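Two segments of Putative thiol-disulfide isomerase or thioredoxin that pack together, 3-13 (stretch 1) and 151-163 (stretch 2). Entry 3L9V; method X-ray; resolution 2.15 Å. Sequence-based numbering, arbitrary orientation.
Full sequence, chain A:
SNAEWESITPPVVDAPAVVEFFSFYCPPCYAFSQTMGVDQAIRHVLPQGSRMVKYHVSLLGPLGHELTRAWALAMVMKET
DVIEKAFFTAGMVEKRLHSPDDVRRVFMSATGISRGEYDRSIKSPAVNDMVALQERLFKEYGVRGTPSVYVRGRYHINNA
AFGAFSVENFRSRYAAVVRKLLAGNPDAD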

# COMPACT_ATOMS: atom_id res chain seq x y z
N ALA A 3 -9.69 2.09 -19.92
CA ALA A 3 -10.15 2.91 -18.81
C ALA A 3 -11.23 2.25 -17.97
O ALA A 3 -12.38 2.67 -18.03
CB ALA A 3 -10.65 4.24 -19.34
N GLU A 4 -10.87 1.25 -17.15
CA GLU A 4 -11.91 0.45 -16.48
C GLU A 4 -11.82 0.24 -14.96
O GLU A 4 -10.75 0.25 -14.36
CB GLU A 4 -12.10 -0.88 -17.21
CG GLU A 4 -13.06 -1.89 -16.64
CD GLU A 4 -13.94 -2.47 -17.74
OE1 GLU A 4 -14.20 -1.74 -18.73
OE2 GLU A 4 -14.36 -3.64 -17.65
N TRP A 5 -12.99 0.03 -14.36
CA TRP A 5 -13.22 0.12 -12.93
C TRP A 5 -14.60 -0.48 -12.67
O TRP A 5 -15.42 -0.57 -13.59
CB TRP A 5 -13.17 1.59 -12.46
CG TRP A 5 -14.15 2.53 -13.20
CD1 TRP A 5 -13.90 3.30 -14.30
CD2 TRP A 5 -15.53 2.74 -12.88
NE1 TRP A 5 -15.04 3.98 -14.68
CE2 TRP A 5 -16.05 3.65 -13.81
CE3 TRP A 5 -16.38 2.23 -11.88
CZ2 TRP A 5 -17.38 4.06 -13.80
CZ3 TRP A 5 -17.71 2.66 -11.86
CH2 TRP A 5 -18.19 3.56 -12.81
N GLU A 6 -14.85 -0.89 -11.43
CA GLU A 6 -16.13 -1.46 -11.06
C GLU A 6 -16.51 -0.87 -9.72
O GLU A 6 -15.65 -0.62 -8.87
CB GLU A 6 -16.03 -2.99 -10.95
CG GLU A 6 -14.89 -3.45 -10.02
CD GLU A 6 -14.72 -4.97 -9.97
OE1 GLU A 6 -14.08 -5.45 -9.01
OE2 GLU A 6 -15.22 -5.67 -10.87
N SER A 7 -17.81 -0.60 -9.53
CA SER A 7 -18.33 -0.15 -8.25
C SER A 7 -18.19 -1.29 -7.28
O SER A 7 -18.51 -2.42 -7.62
CB SER A 7 -19.82 0.17 -8.37
OG SER A 7 -20.05 1.28 -9.21
N ILE A 8 -17.74 -1.02 -6.06
CA ILE A 8 -17.80 -2.05 -5.05
C ILE A 8 -19.11 -1.97 -4.26
O ILE A 8 -19.69 -0.89 -4.09
CB ILE A 8 -16.58 -2.03 -4.08
CG1 ILE A 8 -16.58 -0.75 -3.25
CG2 ILE A 8 -15.29 -2.25 -4.87
CD1 ILE A 8 -15.62 -0.77 -2.10
N THR A 9 -19.56 -3.12 -3.80
CA THR A 9 -20.76 -3.19 -2.99
C THR A 9 -20.49 -4.08 -1.79
O THR A 9 -20.09 -5.23 -1.95
CB THR A 9 -21.93 -3.79 -3.78
OG1 THR A 9 -21.53 -5.05 -4.33
CG2 THR A 9 -22.33 -2.87 -4.93
N PRO A 10 -20.72 -3.56 -0.58
CA PRO A 10 -21.24 -2.21 -0.37
C PRO A 10 -20.08 -1.24 -0.39
O PRO A 10 -18.95 -1.68 -0.18
CB PRO A 10 -21.83 -2.28 1.05
CG PRO A 10 -21.51 -3.66 1.57
CD PRO A 10 -20.46 -4.23 0.70
N PRO A 11 -20.35 0.05 -0.62
CA PRO A 11 -19.34 1.11 -0.56
C PRO A 11 -18.73 1.21 0.84
O PRO A 11 -19.30 0.67 1.80
CB PRO A 11 -20.13 2.37 -0.87
CG PRO A 11 -21.31 1.89 -1.66
CD PRO A 11 -21.65 0.56 -1.09
N VAL A 12 -17.59 1.85 0.96
CA VAL A 12 -16.98 2.12 2.26
C VAL A 12 -17.23 3.57 2.59
O VAL A 12 -16.89 4.46 1.81
CB VAL A 12 -15.46 1.84 2.23
CG1 VAL A 12 -14.81 2.12 3.62
CG2 VAL A 12 -15.22 0.42 1.77
N VAL A 13 -17.86 3.84 3.74
CA VAL A 13 -18.10 5.24 4.12
C VAL A 13 -16.89 5.85 4.82
O VAL A 13 -16.16 5.16 5.55
CB VAL A 13 -19.35 5.42 5.02
CG1 VAL A 13 -20.53 4.65 4.46
CG2 VAL A 13 -19.05 5.01 6.45
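Stretch 2 151-163: VRGRYHINNAAFG

Stretch 2 runs antiparallel to stretch 1: strand 155-157 lies beside strand 5-7 with N-to-C directions 156° apart and axes 4.5 Å apart at closest approach. The register follows from the CA pairs: W5 with I157 at 4.3 Å, E6 with H156 at 5.3 Å, S7 with Y155 at 4.5 Å. E6 and H156 form the hydrogen-bonded pair, E6 N to H156 O at 3.0 Å and H156 N to E6 O at 2.8 Å. The ladder continues on both sides of it, through N158 N to E4 O (2.9 Å) and I8 N to R154 O (2.7 Å).

Before its strand, stretch 2 turns tightly: R154 N and Y155 N donate to V151 O at 2.9 and 3.1 Å. G153, with phi 67°, lies beside V12, CA to CA 4.6 Å, and V12 N donates to G153 O at 2.8 Å; an ideal CB on G153 would fall 2.4 Å from V12 O, a clash.

W5, S7, Y155 and I157 share one face of the sheet. There Y155 turns its edge to the face of the W5 six-membered ring, centroids 4.9 Å apart and planes at 73°, while W5 CB lies 4.2 Å from I157 CD1. On the other face, H156 ND1 donates to E6 OE1 at 3.1 Å, and H156 CB meets I8 CG2 at 3.7 Å.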

# COMPACT_ATOMS: atom_id res chain seq x y z
N VAL A 151 -11.15 4.10 -5.25
CA VAL A 151 -11.35 5.54 -5.28
C VAL A 151 -12.64 5.89 -4.51
O VAL A 151 -13.67 5.23 -4.68
CB VAL A 151 -11.37 6.07 -6.70
CG1 VAL A 151 -11.47 7.59 -6.72
CG2 VAL A 151 -10.12 5.59 -7.47
N ARG A 152 -12.55 6.88 -3.62
CA ARG A 152 -13.66 7.35 -2.77
C ARG A 152 -14.50 6.26 -2.12
O ARG A 152 -15.71 6.43 -1.90
CB ARG A 152 -14.54 8.33 -3.53
CG ARG A 152 -13.80 9.63 -3.86
CD ARG A 152 -14.31 10.31 -5.13
NE ARG A 152 -15.62 10.93 -4.98
CZ ARG A 152 -16.30 11.50 -5.97
NH1 ARG A 152 -17.49 12.03 -5.74
NH2 ARG A 152 -15.79 11.54 -7.20
N GLY A 153 -13.88 5.15 -1.80
CA GLY A 153 -14.58 4.07 -1.16
C GLY A 153 -15.64 3.40 -2.01
O GLY A 153 -16.43 2.61 -1.48
N ARG A 154 -15.68 3.71 -3.31
CA ARG A 154 -16.70 3.07 -4.15
C ARG A 154 -16.23 2.42 -5.46
O ARG A 154 -16.92 1.55 -5.98
CB ARG A 154 -17.89 4.00 -4.43
CG ARG A 154 -17.60 5.49 -4.27
CD ARG A 154 -18.82 6.30 -4.69
NE ARG A 154 -18.61 7.74 -4.63
CZ ARG A 154 -19.40 8.63 -5.23
NH1 ARG A 154 -20.44 8.21 -5.93
NH2 ARG A 154 -19.16 9.93 -5.13
N TYR A 155 -15.09 2.83 -5.99
CA TYR A 155 -14.65 2.32 -7.29
C TYR A 155 -13.36 1.54 -7.14
O TYR A 155 -12.39 2.05 -6.57
CB TYR A 155 -14.44 3.46 -8.30
CG TYR A 155 -15.58 4.45 -8.37
CD1 TYR A 155 -16.84 4.08 -8.86
CD2 TYR A 155 -15.41 5.77 -7.96
CE1 TYR A 155 -17.89 5.00 -8.94
CE2 TYR A 155 -16.44 6.69 -8.03
CZ TYR A 155 -17.68 6.30 -8.51
OH TYR A 155 -18.70 7.20 -8.57
N HIS A 156 -13.36 0.30 -7.63
CA HIS A 156 -12.16 -0.54 -7.69
C HIS A 156 -11.57 -0.45 -9.09
O HIS A 156 -12.23 -0.78 -10.07
CB HIS A 156 -12.49 -1.99 -7.34
CG HIS A 156 -11.33 -2.93 -7.47
ND1 HIS A 156 -11.44 -4.16 -8.09
CD2 HIS A 156 -10.04 -2.82 -7.08
CE1 HIS A 156 -10.27 -4.77 -8.06
NE2 HIS A 156 -9.40 -3.98 -7.46
N ILE A 157 -10.33 0.01 -9.20
CA ILE A 157 -9.71 0.13 -10.51
C ILE A 157 -9.42 -1.28 -11.03
O ILE A 157 -8.97 -2.14 -10.29
CB ILE A 157 -8.44 1.01 -10.47
CG1 ILE A 157 -8.77 2.41 -9.91
CG2 ILE A 157 -7.78 1.07 -11.87
CD1 ILE A 157 -9.68 3.30 -10.84
N ASN A 158 -9.70 -1.52 -12.32
CA ASN A 158 -9.38 -2.82 -12.91
C ASN A 158 -7.97 -2.81 -13.52
O ASN A 158 -7.80 -2.36 -14.65
CB ASN A 158 -10.43 -3.20 -13.98
CG ASN A 158 -10.18 -4.58 -14.57
OD1 ASN A 158 -9.16 -5.20 -14.30
ND2 ASN A 158 -11.12 -5.07 -15.38
N ASN A 159 -6.96 -3.30 -12.80
CA ASN A 159 -5.58 -3.24 -13.31
C ASN A 159 -5.47 -3.89 -14.69
O ASN A 159 -4.64 -3.54 -15.52
CB ASN A 159 -4.62 -3.99 -12.38
CG ASN A 159 -4.63 -3.47 -10.93
OD1 ASN A 159 -4.89 -2.30 -10.68
ND2 ASN A 159 -4.35 -4.35 -9.98
N ALA A 160 -6.31 -4.88 -14.93
CA ALA A 160 -6.11 -5.70 -16.11
C ALA A 160 -6.89 -5.15 -17.31
O ALA A 160 -7.01 -5.82 -18.33
CB ALA A 160 -6.49 -7.14 -15.81
N ALA A 161 -7.37 -3.91 -17.20
CA ALA A 161 -8.14 -3.30 -18.28
C ALA A 161 -7.37 -2.17 -18.98
O ALA A 161 -7.94 -1.43 -19.75
CB ALA A 161 -9.51 -2.79 -17.75
N PHE A 162 -6.07 -2.06 -18.70
CA PHE A 162 -5.27 -0.99 -19.30
C PHE A 162 -4.29 -1.57 -20.31
O PHE A 162 -3.80 -2.68 -20.14
CB PHE A 162 -4.51 -0.19 -18.22
CG PHE A 162 -5.41 0.61 -17.33
CD1 PHE A 162 -5.92 0.08 -16.17
CD2 PHE A 162 -5.80 1.88 -17.70
CE1 PHE A 162 -6.79 0.80 -15.37
CE2 PHE A 162 -6.68 2.61 -16.91
CZ PHE A 162 -7.17 2.07 -15.74
N GLY A 163 -4.04 -0.83 -21.38
CA GLY A 163 -3.09 -1.25 -22.39
C GLY A 163 -2.12 -0.13 -22.71
O GLY A 163 -2.50 1.04 -22.73
O HOH W 1 -16.19 6.81 1.43